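Local coordinates for Mgp-operon protein 3 (Mycoplasma pneumoniae, PDB 6RJ1) that probably takes part in adhesion of the bacterium to host cells, as an extracellular adhesin of the cell surface, at residues 58-63 / 367-372; 221-226 / 574-579; 544-549 / 782-787; 558-563 / 658-663; 798-803 / 811-816. One frame throughout, in Å; residues are numbered along the deposited sequence.

Overall arrangement
The five contacts form two close pairs and one outlier. Interactions 2 and 4 have centres about 8 Å apart and lie on neighbouring strands of one mixed sheet, 575-577 in interaction 2 and 549-563 in interaction 4. Interactions 3 and 5, also about 8 Å apart between centres, are joined where strand 779-786 of interaction 3 pairs with strand 799-805 of interaction 5. Interaction 1 stands alone, its centre at least 28 Å from the other centres. Interactions 2, 4 and 5 are buried; 1 and 3 are partly buried. Interactions 2 and 5 are antiparallel strand pairs with backbone bonds. Interaction 3 uses an aspartate, interaction 4 an asparagine and a water, and interaction 1 seats an isoleucine on a turn.

Interaction 1: residues 58-63 / 367-372; sequences RSALVR and GVIVPG
Ile-369 presses both its branches, CG2 and the CG1-CD1 arm, against the turn at Ala-60 to Arg-63, and this is the dense part of the contact. Its CG2 lies 3.4 Å from Ala-60 O. Its CD1 sits 4.0 Å from Val-62 CG1, and the two side chains cross at about a right angle. Arg-63 folds back over the same turn. The arginine chain is bent at chi2 (-59°), which turns CD back. NH1 donates to two carbonyls, at 3.0 Å from Ala-60 O and 2.8 Å from Val-62 O. Both oxygens lie in the guanidinium plane. A type I turn from Ser-59 to Val-62 sets this shape, and Ser-59 OG accepts from Leu-61 N in an ST turn.

The contact thins toward both ends. Pro-371 CG only reaches 4.3 Å from Arg-63 NH2. Partly exposed Arg-58 stretches out, with NH2 3.7 Å from Gly-367 CA. Gly-367 closes helix 360-365 in a Schellman motif.

His-452 of helix 446-454 ties the two segments together: its O accepts from Arg-58 NH1 and its ND1 bonds Gly-367 O. Helix 86-93 packs on Leu-61 and Arg-63, just beyond the end of strand 52-59.

Interaction 2: residues 221-226 / 574-579; sequences FKLDKG and NQALAW
The Phe-221 ring lies over Ala-576, with the methyl CB 3.7 Å from the ring centroid and 14° off the ring normal. This is a CH-pi contact on one face. Ala-578 CB comes instead to the ring edge, near its plane, 4.3 Å from CE1. The phenylalanine CG sits between the backbone N and the carbonyl carbon (chi1 58°), with the ring reaching across to the partner strand. Leu-223 packs on the same methyl: its CD1 is 3.9 Å from Ala-576 CB and also rests on the peptide before that residue.

The backbones run antiparallel. Ala-576 N donates to Phe-221 O at 2.8 Å, and Leu-223 N donates to Asn-574 O at 2.7 Å. The return bond from Phe-221 N to Ala-576 O is longer and more bent. Gln-575 NE2 reaches Ala-576 O from the opposite face of the carbonyl plane, at 3.0 Å. The OE1 of that glutamine accepts from Val-185 N.

Lys-222 and Gln-575 form a non-hydrogen-bonded pair. The arrangement is a short antiparallel ladder in a curled mixed sheet, with strand 575-577 between strands 220-222 and 549-563.

Interaction 3: residues 544-549 / 782-787; sequences DVVADH and LKAGVD
Asp-544 reaches across to strand 782-786 and takes a backbone N-H there. Ala-784 N donates to Asp-544 OD2 at 2.9 Å, with an angle of 154° at the hydrogen. The bond uses the anti lone pair of OD2, the one turned away from the other carboxylate oxygen. Lys-783 runs past the same oxygen, its CD 3.4 Å from OD2. Its NZ remains 4.2 Å from OD2, too far for a salt bridge, though the opposite charges may still attract.

Apolar contacts continue the first shell. Ala-784 CB lies near the carboxylate on one part of its surface and 3.7 Å from Val-546 CG1 on another. Further along, Val-546 CG2 meets Val-786 CG2 at 3.7 Å, and these two side chains are set obliquely. At the other end, Leu-782 CD2 comes to 4.0 Å from Asp-544 N.

Asp-544 CG is anti to its backbone N (chi1 -157°), on a bond already directed at the partner strand. Around this lies a second layer. Val-545 N gives OD1 a weak bond. Val-546 begins a type I' turn that ends at His-549, and the two residues exchange both backbone bonds. His-549 ND1 donates to Ala-547 O at 2.7 Å, which ties the imidazole back to the turn.

The axes of the short segments 544-546 and 782-786 come within 6.4 Å and run nearly parallel. Strand 538-546 turns here into strand 549-563, whose Val-551 and Ala-553 touch Leu-782. Strand 779-786 pairs on with strand 799-805, and Lys-783 packs on strand 851-857.

Interaction 4: residues 558-563 / 658-663; sequences GAVGYD and PLNSYG
Gly-558 and Asn-660 bring their backbones together, with CA atoms 4.2 Å apart. The direct polar contacts across the two segments are mild ones. Gly-558 CA points a C-H at Leu-659 O, 3.3 Å away and fairly straight, at 155° at the hydrogen. Asn-660 OD1 lies 3.4 Å from Gly-558 CA and 3.5 Å from Ala-559 N. This oxygen has a stronger partner in Lys-556 NZ, which donates to it and holds the amide by one end.

A water carries the hydrogen-bonded link. It accepts from Asn-660 ND2 at 2.9 Å and donates to Ala-559 O at 3.2 Å. Gln-512 OE1 takes a bond from the same ND2. The buried carboxamide is therefore held at both its oxygen and its nitrogen, and this fixes its rotation.

Van der Waals packing comes from Val-560. Its CG1 stands beside its own backbone N (chi1 -66°) and rests on the amide, 3.6 Å from Asn-660 ND2. The other branch, CG2, lies 3.9 Å from Asn-660 O. The two side chains are inclined to each other as they pass.

Within the loop, Gly-663 N donates to Ser-661 OG, an ST turn. From outside the two segments, Asp-691 OD1 accepts from Asn-660 N.

The arrangement is a loop that follows strand 650-654 and folds over Gly-558 to Val-560 of the neighbouring strand 549-563. The two strands pair antiparallel, and the chain after 650-654 turns back across its partner.

Interaction 5: residues 798-803 / 811-816; sequences NYSAVL and RLNFNP
Tyr-799 drops its ring into the hollow between Phe-814 and Pro-816. Its CE1 touches Phe-814 CB at 3.6 Å, and its CE2 touches Pro-816 CA at 3.7 Å. The Tyr-799 and Phe-814 planes are only 23° apart, but the rings are slid apart and barely overlap. Pro-816 also forms a bump, with CG 3.4 Å from Asn-798 OD1; the ND2 of this asparagine donates to Phe-900 O. The Phe-814 ring turns its edge to the other strand, with Tyr-799 O in its plane. Its CE2 meets the small Ala-801 CB at 4.1 Å. Beyond that alanine the surface rises again, where Leu-803 CD2 and Leu-812 CD1 meet at 3.9 Å.

On the face bearing Ser-800 and Val-802 the fit is mixed. Arg-811 lies extended, its CG anti to the backbone N (chi1 -171°) and 3.9 Å from Val-802 CG1, the two side chains set obliquely. Its guanidinium grips Ser-800 OG side-on with two nitrogens, NE at 3.2 Å and NH2 at 3.1 Å. The oxygen lies in the guanidinium plane. Glu-899 pairs with NH2 in a salt bridge, and Ala-914 O accepts from NH1.

The backbone frame is the hydrogen-bonded pair Ala-801 and Leu-812, which exchange N-H to O bonds. Ser-800 with Asn-813 and Val-802 with Arg-811 are the flanking non-hydrogen-bonded pairs.

The two strands form a beta hairpin in an antiparallel sheet. Strand 779-786 pairs along the other edge of strand 799-805, and strand 834-838 pairs with strand 808-815. The face with Ala-801, Leu-812 and Phe-814 packs on strands 549-563 and 693-699.

Interaction 1: residues 58-63 / 367-372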
# COMPACT_ATOMS: atom_id res chain seq x y z
N ARG A 58 18.35 -7.01 -4.57
CA ARG A 58 17.88 -8.02 -3.63
C ARG A 58 18.08 -9.42 -4.19
O ARG A 58 18.17 -9.58 -5.40
CB ARG A 58 16.41 -7.76 -3.22
CG ARG A 58 15.39 -8.01 -4.31
CD ARG A 58 14.01 -7.54 -3.91
NE ARG A 58 13.08 -7.63 -5.04
CZ ARG A 58 11.82 -7.24 -5.01
NH1 ARG A 58 11.31 -6.71 -3.90
NH2 ARG A 58 11.05 -7.37 -6.08
N SER A 59 18.13 -10.44 -3.33
CA SER A 59 18.31 -11.82 -3.75
C SER A 59 17.17 -12.69 -3.26
O SER A 59 16.72 -12.53 -2.12
CB SER A 59 19.64 -12.37 -3.25
OG SER A 59 19.68 -13.79 -3.23
N ALA A 60 16.71 -13.62 -4.12
CA ALA A 60 15.63 -14.58 -3.81
C ALA A 60 16.13 -15.66 -2.83
O ALA A 60 15.37 -16.55 -2.42
CB ALA A 60 15.12 -15.21 -5.09
N LEU A 61 17.42 -15.60 -2.47
CA LEU A 61 18.02 -16.54 -1.54
C LEU A 61 18.05 -16.00 -0.12
O LEU A 61 18.51 -16.72 0.77
CB LEU A 61 19.43 -16.95 -2.00
CG LEU A 61 19.51 -17.89 -3.20
CD1 LEU A 61 20.92 -17.97 -3.72
CD2 LEU A 61 19.01 -19.28 -2.85
N VAL A 62 17.55 -14.77 0.11
CA VAL A 62 17.50 -14.17 1.44
C VAL A 62 16.53 -14.97 2.33
O VAL A 62 15.45 -15.34 1.87
CB VAL A 62 17.19 -12.64 1.40
CG1 VAL A 62 15.74 -12.33 1.04
CG2 VAL A 62 17.58 -11.96 2.71
N ARG A 63 16.95 -15.30 3.56
CA ARG A 63 16.11 -16.03 4.51
C ARG A 63 16.11 -15.33 5.86
O ARG A 63 17.17 -14.99 6.38
CB ARG A 63 16.53 -17.51 4.62
CG ARG A 63 16.19 -18.36 3.38
CD ARG A 63 14.70 -18.38 3.03
NE ARG A 63 14.42 -19.22 1.87
CZ ARG A 63 14.54 -18.83 0.60
NH1 ARG A 63 14.95 -17.61 0.31
NH2 ARG A 63 14.24 -19.67 -0.39
N GLY A 367 7.14 -9.84 -6.31
CA GLY A 367 8.36 -9.81 -5.52
C GLY A 367 8.34 -10.78 -4.37
O GLY A 367 9.13 -10.65 -3.43
N VAL A 368 7.41 -11.75 -4.42
CA VAL A 368 7.30 -12.79 -3.39
C VAL A 368 8.23 -13.91 -3.84
O VAL A 368 8.26 -14.25 -5.03
CB VAL A 368 5.81 -13.23 -3.20
CG1 VAL A 368 5.70 -14.52 -2.40
CG2 VAL A 368 4.99 -12.13 -2.55
N ILE A 369 9.06 -14.43 -2.91
CA ILE A 369 9.99 -15.53 -3.21
C ILE A 369 9.18 -16.82 -3.41
O ILE A 369 8.62 -17.36 -2.44
CB ILE A 369 11.12 -15.69 -2.14
CG1 ILE A 369 11.93 -14.39 -1.95
CG2 ILE A 369 12.03 -16.91 -2.46
CD1 ILE A 369 12.69 -14.31 -0.62
N VAL A 370 9.08 -17.28 -4.66
CA VAL A 370 8.40 -18.52 -5.02
C VAL A 370 9.47 -19.50 -5.52
O VAL A 370 9.86 -19.44 -6.69
CB VAL A 370 7.22 -18.33 -6.02
CG1 VAL A 370 6.51 -19.65 -6.30
CG2 VAL A 370 6.21 -17.30 -5.50
N PRO A 371 10.02 -20.35 -4.63
CA PRO A 371 11.07 -21.30 -5.07
C PRO A 371 10.62 -22.22 -6.20
O PRO A 371 9.51 -22.75 -6.17
CB PRO A 371 11.43 -22.06 -3.78
CG PRO A 371 10.95 -21.19 -2.66
CD PRO A 371 9.71 -20.53 -3.19
N GLY A 372 11.48 -22.37 -7.20
CA GLY A 372 11.23 -23.17 -8.40
C GLY A 372 10.74 -22.32 -9.56
O GLY A 372 10.60 -22.83 -10.68

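Interaction 2: residues 221-226 / 574-579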
# COMPACT_ATOMS: atom_id res chain seq x y z
N PHE A 221 -15.02 -9.67 11.33
CA PHE A 221 -15.15 -10.77 10.37
C PHE A 221 -14.52 -12.05 10.90
O PHE A 221 -13.49 -12.01 11.58
CB PHE A 221 -14.60 -10.37 8.98
CG PHE A 221 -13.15 -9.94 8.92
CD1 PHE A 221 -12.79 -8.62 9.16
CD2 PHE A 221 -12.16 -10.84 8.59
CE1 PHE A 221 -11.45 -8.21 9.09
CE2 PHE A 221 -10.82 -10.44 8.51
CZ PHE A 221 -10.47 -9.13 8.76
N LYS A 222 -15.15 -13.20 10.57
CA LYS A 222 -14.72 -14.54 10.94
C LYS A 222 -13.36 -14.89 10.32
O LYS A 222 -13.13 -14.64 9.13
CB LYS A 222 -15.79 -15.56 10.54
CG LYS A 222 -17.07 -15.47 11.35
CD LYS A 222 -17.89 -16.74 11.24
CE LYS A 222 -19.11 -16.70 12.14
NZ LYS A 222 -19.99 -17.89 11.93
N LEU A 223 -12.45 -15.46 11.14
CA LEU A 223 -11.09 -15.84 10.70
C LEU A 223 -10.90 -17.36 10.53
O LEU A 223 -9.79 -17.80 10.22
CB LEU A 223 -10.04 -15.27 11.67
CG LEU A 223 -9.92 -13.75 11.73
CD1 LEU A 223 -9.10 -13.33 12.91
CD2 LEU A 223 -9.31 -13.19 10.46
N ASP A 224 -11.98 -18.15 10.70
CA ASP A 224 -11.97 -19.61 10.59
C ASP A 224 -11.82 -20.15 9.16
O ASP A 224 -11.32 -21.26 8.97
CB ASP A 224 -13.22 -20.21 11.26
CG ASP A 224 -14.55 -19.85 10.63
OD1 ASP A 224 -14.69 -18.69 10.15
OD2 ASP A 224 -15.48 -20.71 10.64
N LYS A 225 -12.29 -19.38 8.16
CA LYS A 225 -12.26 -19.72 6.74
C LYS A 225 -11.64 -18.58 5.94
O LYS A 225 -11.49 -17.47 6.46
CB LYS A 225 -13.69 -20.00 6.21
CG LYS A 225 -14.32 -21.26 6.78
CD LYS A 225 -15.72 -21.50 6.22
CE LYS A 225 -16.19 -22.92 6.42
NZ LYS A 225 -16.50 -23.22 7.84
N GLY A 226 -11.32 -18.86 4.67
CA GLY A 226 -10.80 -17.88 3.73
C GLY A 226 -9.31 -17.80 3.54
O GLY A 226 -8.56 -18.71 3.95
N ASN A 574 -12.52 -16.60 17.37
CA ASN A 574 -12.07 -16.88 16.00
C ASN A 574 -12.43 -15.75 15.02
O ASN A 574 -12.63 -16.00 13.83
CB ASN A 574 -12.61 -18.26 15.51
CG ASN A 574 -11.61 -19.23 14.91
OD1 ASN A 574 -10.49 -18.89 14.53
ND2 ASN A 574 -12.03 -20.48 14.80
N GLN A 575 -12.51 -14.50 15.52
CA GLN A 575 -12.86 -13.38 14.65
C GLN A 575 -11.95 -12.16 14.85
O GLN A 575 -11.36 -11.97 15.92
CB GLN A 575 -14.36 -13.01 14.76
CG GLN A 575 -14.71 -11.92 15.77
CD GLN A 575 -16.03 -11.26 15.48
OE1 GLN A 575 -17.10 -11.84 15.66
NE2 GLN A 575 -15.99 -10.01 15.05
N ALA A 576 -11.85 -11.34 13.78
CA ALA A 576 -11.11 -10.09 13.77
C ALA A 576 -12.09 -9.01 14.23
O ALA A 576 -13.30 -9.17 14.06
CB ALA A 576 -10.60 -9.78 12.38
N LEU A 577 -11.58 -7.94 14.84
CA LEU A 577 -12.41 -6.86 15.35
C LEU A 577 -12.16 -5.59 14.56
O LEU A 577 -11.15 -4.91 14.74
CB LEU A 577 -12.22 -6.67 16.86
CG LEU A 577 -12.44 -7.91 17.72
CD1 LEU A 577 -11.67 -7.83 18.99
CD2 LEU A 577 -13.89 -8.14 17.98
N ALA A 578 -13.08 -5.32 13.61
CA ALA A 578 -13.04 -4.20 12.68
C ALA A 578 -14.45 -3.72 12.39
O ALA A 578 -15.38 -4.53 12.38
CB ALA A 578 -12.38 -4.64 11.38
N TRP A 579 -14.62 -2.42 12.14
CA TRP A 579 -15.94 -1.86 11.85
C TRP A 579 -15.85 -0.64 10.94
O TRP A 579 -14.79 0.00 10.87
CB TRP A 579 -16.68 -1.51 13.15
CG TRP A 579 -15.92 -0.54 14.01
CD1 TRP A 579 -15.94 0.82 13.91
CD2 TRP A 579 -14.97 -0.86 15.02
NE1 TRP A 579 -15.04 1.37 14.80
CE2 TRP A 579 -14.43 0.36 15.50
CE3 TRP A 579 -14.50 -2.07 15.58
CZ2 TRP A 579 -13.48 0.40 16.53
CZ3 TRP A 579 -13.52 -2.02 16.56
CH2 TRP A 579 -13.05 -0.79 17.05

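Interaction 3: residues 544-549 / 782-787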
# COMPACT_ATOMS: atom_id res chain seq x y z
N ASP A 544 9.95 10.28 -3.81
CA ASP A 544 10.78 11.12 -4.66
C ASP A 544 11.35 12.29 -3.88
O ASP A 544 10.84 12.63 -2.81
CB ASP A 544 10.00 11.60 -5.90
CG ASP A 544 10.86 12.00 -7.09
OD1 ASP A 544 12.10 11.74 -7.06
OD2 ASP A 544 10.31 12.57 -8.06
N VAL A 545 12.44 12.90 -4.39
CA VAL A 545 13.06 14.07 -3.78
C VAL A 545 12.77 15.32 -4.61
O VAL A 545 12.74 15.26 -5.85
CB VAL A 545 14.57 13.89 -3.42
CG1 VAL A 545 14.78 12.73 -2.45
CG2 VAL A 545 15.44 13.73 -4.66
N VAL A 546 12.52 16.44 -3.93
CA VAL A 546 12.20 17.73 -4.55
C VAL A 546 12.46 18.84 -3.52
O VAL A 546 12.08 18.69 -2.35
CB VAL A 546 10.75 17.76 -5.17
CG1 VAL A 546 9.66 17.45 -4.14
CG2 VAL A 546 10.47 19.07 -5.90
N ALA A 547 13.14 19.93 -3.94
CA ALA A 547 13.50 21.08 -3.10
C ALA A 547 14.11 20.67 -1.74
O ALA A 547 13.65 21.12 -0.69
CB ALA A 547 12.28 21.99 -2.90
N ASP A 548 15.14 19.76 -1.80
CA ASP A 548 15.89 19.20 -0.66
C ASP A 548 14.99 18.47 0.37
O ASP A 548 15.37 18.32 1.54
CB ASP A 548 16.78 20.26 0.02
CG ASP A 548 17.85 20.86 -0.88
OD1 ASP A 548 18.54 20.09 -1.59
OD2 ASP A 548 18.00 22.11 -0.86
N HIS A 549 13.84 17.96 -0.08
CA HIS A 549 12.87 17.27 0.75
C HIS A 549 12.39 15.99 0.09
O HIS A 549 12.34 15.90 -1.14
CB HIS A 549 11.66 18.17 1.00
CG HIS A 549 11.88 19.24 2.03
ND1 HIS A 549 12.69 20.34 1.76
CD2 HIS A 549 11.38 19.35 3.28
CE1 HIS A 549 12.68 21.06 2.87
NE2 HIS A 549 11.89 20.52 3.80
N LEU A 782 4.65 7.24 -7.78
CA LEU A 782 4.77 8.59 -7.24
C LEU A 782 5.99 9.28 -7.86
O LEU A 782 7.10 8.73 -7.83
CB LEU A 782 4.83 8.64 -5.70
CG LEU A 782 4.91 10.06 -5.16
CD1 LEU A 782 3.56 10.58 -4.75
CD2 LEU A 782 5.91 10.18 -4.07
N LYS A 783 5.77 10.46 -8.46
CA LYS A 783 6.82 11.26 -9.06
C LYS A 783 6.57 12.73 -8.79
O LYS A 783 5.48 13.24 -9.07
CB LYS A 783 6.91 11.03 -10.58
CG LYS A 783 8.26 10.56 -11.06
CD LYS A 783 9.31 11.65 -11.15
CE LYS A 783 10.54 11.15 -11.88
NZ LYS A 783 11.20 9.98 -11.19
N ALA A 784 7.58 13.40 -8.25
CA ALA A 784 7.53 14.83 -7.96
C ALA A 784 7.99 15.60 -9.18
O ALA A 784 8.65 15.04 -10.06
CB ALA A 784 8.44 15.14 -6.78
N GLY A 785 7.64 16.88 -9.23
CA GLY A 785 8.02 17.76 -10.32
C GLY A 785 7.88 19.23 -10.01
O GLY A 785 6.85 19.65 -9.51
N VAL A 786 8.93 20.02 -10.34
CA VAL A 786 8.93 21.49 -10.16
C VAL A 786 8.28 22.12 -11.39
O VAL A 786 8.76 21.91 -12.51
CB VAL A 786 10.35 22.08 -9.90
CG1 VAL A 786 10.30 23.59 -9.70
CG2 VAL A 786 11.02 21.42 -8.70
N ASP A 787 7.19 22.87 -11.18
CA ASP A 787 6.44 23.55 -12.23
C ASP A 787 7.35 24.53 -12.99
O ASP A 787 8.00 25.37 -12.36
CB ASP A 787 5.21 24.26 -11.62
CG ASP A 787 4.32 25.03 -12.60
OD1 ASP A 787 3.97 24.47 -13.66
OD2 ASP A 787 3.97 26.19 -12.28

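Interaction 4: residues 558-563 / 658-663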
# COMPACT_ATOMS: atom_id res chain seq x y z
N GLY A 558 -4.72 -2.38 5.97
CA GLY A 558 -5.67 -2.69 7.04
C GLY A 558 -4.98 -3.32 8.23
O GLY A 558 -4.32 -4.34 8.09
N ALA A 559 -5.07 -2.68 9.41
CA ALA A 559 -4.45 -3.20 10.63
C ALA A 559 -5.46 -3.14 11.77
O ALA A 559 -5.85 -2.06 12.24
CB ALA A 559 -3.19 -2.44 10.96
N VAL A 560 -5.93 -4.32 12.18
CA VAL A 560 -6.96 -4.46 13.20
C VAL A 560 -6.57 -5.46 14.29
O VAL A 560 -5.47 -6.02 14.26
CB VAL A 560 -8.33 -4.81 12.54
CG1 VAL A 560 -8.85 -3.67 11.68
CG2 VAL A 560 -8.27 -6.11 11.76
N GLY A 561 -7.48 -5.66 15.25
CA GLY A 561 -7.29 -6.62 16.33
C GLY A 561 -7.98 -7.93 16.06
O GLY A 561 -8.82 -8.02 15.16
N TYR A 562 -7.62 -8.98 16.82
CA TYR A 562 -8.25 -10.30 16.72
C TYR A 562 -8.25 -10.98 18.08
O TYR A 562 -7.30 -10.83 18.84
CB TYR A 562 -7.65 -11.14 15.58
CG TYR A 562 -6.37 -11.89 15.90
CD1 TYR A 562 -5.13 -11.33 15.62
CD2 TYR A 562 -6.41 -13.20 16.36
CE1 TYR A 562 -3.95 -12.03 15.85
CE2 TYR A 562 -5.24 -13.90 16.63
CZ TYR A 562 -4.01 -13.31 16.38
OH TYR A 562 -2.86 -14.02 16.63
N ASP A 563 -9.34 -11.69 18.41
CA ASP A 563 -9.47 -12.37 19.70
C ASP A 563 -8.66 -13.65 19.78
O ASP A 563 -8.87 -14.56 18.98
CB ASP A 563 -10.95 -12.61 20.06
CG ASP A 563 -11.26 -12.66 21.55
OD1 ASP A 563 -10.31 -12.76 22.37
OD2 ASP A 563 -12.46 -12.63 21.90
N PRO A 658 -5.98 -1.96 1.44
CA PRO A 658 -6.36 -0.77 2.22
C PRO A 658 -7.63 -0.92 3.07
O PRO A 658 -8.09 0.07 3.66
CB PRO A 658 -6.50 0.32 1.14
CG PRO A 658 -6.03 -0.28 -0.13
CD PRO A 658 -6.27 -1.74 0.01
N LEU A 659 -8.19 -2.15 3.17
CA LEU A 659 -9.40 -2.42 3.97
C LEU A 659 -9.13 -2.96 5.36
O LEU A 659 -8.31 -3.87 5.53
CB LEU A 659 -10.38 -3.35 3.25
CG LEU A 659 -11.01 -2.84 1.94
CD1 LEU A 659 -12.19 -3.69 1.58
CD2 LEU A 659 -11.43 -1.38 2.02
N ASN A 660 -9.86 -2.43 6.36
CA ASN A 660 -9.80 -2.88 7.76
C ASN A 660 -10.71 -4.09 7.94
O ASN A 660 -10.30 -5.07 8.55
CB ASN A 660 -10.21 -1.77 8.74
CG ASN A 660 -9.06 -0.95 9.26
OD1 ASN A 660 -7.99 -0.85 8.64
ND2 ASN A 660 -9.26 -0.35 10.42
N SER A 661 -11.94 -4.02 7.39
CA SER A 661 -12.93 -5.09 7.47
C SER A 661 -13.17 -5.76 6.12
O SER A 661 -13.27 -5.08 5.09
CB SER A 661 -14.25 -4.57 8.04
OG SER A 661 -15.23 -5.59 8.12
N TYR A 662 -13.28 -7.10 6.15
CA TYR A 662 -13.57 -7.94 5.00
C TYR A 662 -14.94 -8.57 5.15
O TYR A 662 -15.26 -9.53 4.44
CB TYR A 662 -12.51 -9.03 4.88
CG TYR A 662 -11.20 -8.58 4.26
CD1 TYR A 662 -11.16 -8.06 2.97
CD2 TYR A 662 -9.99 -8.77 4.92
CE1 TYR A 662 -9.95 -7.71 2.37
CE2 TYR A 662 -8.78 -8.44 4.33
CZ TYR A 662 -8.77 -7.91 3.05
OH TYR A 662 -7.58 -7.57 2.46
N GLY A 663 -15.74 -8.05 6.09
CA GLY A 663 -17.08 -8.52 6.40
C GLY A 663 -17.98 -8.46 5.18
O GLY A 663 -18.20 -7.38 4.63
O HOH W 1 -7.07 0.83 11.94

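Interaction 5: residues 798-803 / 811-816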
# COMPACT_ATOMS: atom_id res chain seq x y z
N ASN A 798 6.74 26.58 -7.62
CA ASN A 798 5.82 25.53 -7.18
C ASN A 798 6.26 24.13 -7.58
O ASN A 798 6.92 23.94 -8.60
CB ASN A 798 4.39 25.77 -7.70
CG ASN A 798 3.73 27.07 -7.32
OD1 ASN A 798 3.93 27.63 -6.23
ND2 ASN A 798 2.90 27.57 -8.22
N TYR A 799 5.85 23.14 -6.78
CA TYR A 799 6.12 21.74 -7.04
C TYR A 799 4.99 20.85 -6.56
O TYR A 799 4.34 21.14 -5.55
CB TYR A 799 7.50 21.29 -6.52
CG TYR A 799 7.70 21.45 -5.03
CD1 TYR A 799 7.39 20.41 -4.15
CD2 TYR A 799 8.28 22.60 -4.51
CE1 TYR A 799 7.60 20.54 -2.78
CE2 TYR A 799 8.49 22.74 -3.14
CZ TYR A 799 8.15 21.71 -2.28
OH TYR A 799 8.37 21.85 -0.94
N SER A 800 4.75 19.77 -7.29
CA SER A 800 3.71 18.81 -7.00
C SER A 800 4.20 17.41 -7.26
O SER A 800 5.16 17.22 -7.99
CB SER A 800 2.48 19.09 -7.87
OG SER A 800 1.93 20.36 -7.56
N ALA A 801 3.54 16.44 -6.66
CA ALA A 801 3.84 15.03 -6.88
C ALA A 801 2.58 14.41 -7.42
O ALA A 801 1.48 14.78 -7.00
CB ALA A 801 4.25 14.36 -5.59
N VAL A 802 2.72 13.52 -8.38
CA VAL A 802 1.54 12.85 -8.92
C VAL A 802 1.70 11.35 -8.80
O VAL A 802 2.82 10.85 -8.70
CB VAL A 802 1.09 13.29 -10.35
CG1 VAL A 802 0.82 14.80 -10.43
CG2 VAL A 802 2.07 12.84 -11.42
N LEU A 803 0.57 10.64 -8.79
CA LEU A 803 0.53 9.18 -8.73
C LEU A 803 -0.76 8.67 -9.37
O LEU A 803 -1.77 9.38 -9.40
CB LEU A 803 0.72 8.61 -7.31
CG LEU A 803 -0.42 8.81 -6.32
CD1 LEU A 803 -0.70 7.54 -5.56
CD2 LEU A 803 -0.15 9.98 -5.40
N ARG A 811 -3.03 14.21 -7.56
CA ARG A 811 -2.02 15.25 -7.49
C ARG A 811 -1.89 15.72 -6.04
O ARG A 811 -2.89 15.97 -5.36
CB ARG A 811 -2.39 16.43 -8.40
CG ARG A 811 -1.26 17.44 -8.53
CD ARG A 811 -1.64 18.60 -9.40
NE ARG A 811 -0.70 19.70 -9.23
CZ ARG A 811 -0.80 20.86 -9.86
NH1 ARG A 811 -1.80 21.09 -10.70
NH2 ARG A 811 0.11 21.80 -9.66
N LEU A 812 -0.64 15.85 -5.59
CA LEU A 812 -0.30 16.30 -4.25
C LEU A 812 0.41 17.64 -4.34
O LEU A 812 1.45 17.75 -4.99
CB LEU A 812 0.52 15.24 -3.50
CG LEU A 812 -0.08 13.83 -3.51
CD1 LEU A 812 0.91 12.82 -2.98
CD2 LEU A 812 -1.41 13.77 -2.77
N ASN A 813 -0.19 18.68 -3.75
CA ASN A 813 0.29 20.06 -3.80
C ASN A 813 0.97 20.50 -2.52
O ASN A 813 0.53 20.17 -1.42
CB ASN A 813 -0.84 21.01 -4.19
CG ASN A 813 -1.61 20.52 -5.39
OD1 ASN A 813 -1.11 20.50 -6.52
ND2 ASN A 813 -2.84 20.08 -5.17
N PHE A 814 2.07 21.27 -2.68
CA PHE A 814 2.89 21.76 -1.58
C PHE A 814 3.15 23.26 -1.67
O PHE A 814 3.10 23.83 -2.76
CB PHE A 814 4.24 20.99 -1.53
CG PHE A 814 4.12 19.49 -1.57
CD1 PHE A 814 3.90 18.76 -0.40
CD2 PHE A 814 4.23 18.79 -2.77
CE1 PHE A 814 3.78 17.37 -0.44
CE2 PHE A 814 4.10 17.40 -2.80
CZ PHE A 814 3.88 16.70 -1.64
N ASN A 815 3.43 23.88 -0.51
CA ASN A 815 3.78 25.30 -0.39
C ASN A 815 5.31 25.40 -0.57
O ASN A 815 6.05 24.90 0.29
CB ASN A 815 3.34 25.85 0.97
CG ASN A 815 3.51 27.34 1.13
OD1 ASN A 815 4.61 27.89 1.03
ND2 ASN A 815 2.41 28.03 1.40
N PRO A 816 5.81 25.98 -1.67
CA PRO A 816 7.28 26.02 -1.87
C PRO A 816 8.04 27.02 -0.98
O PRO A 816 9.26 26.90 -0.83
CB PRO A 816 7.42 26.34 -3.35
CG PRO A 816 6.19 27.09 -3.70
CD PRO A 816 5.09 26.58 -2.81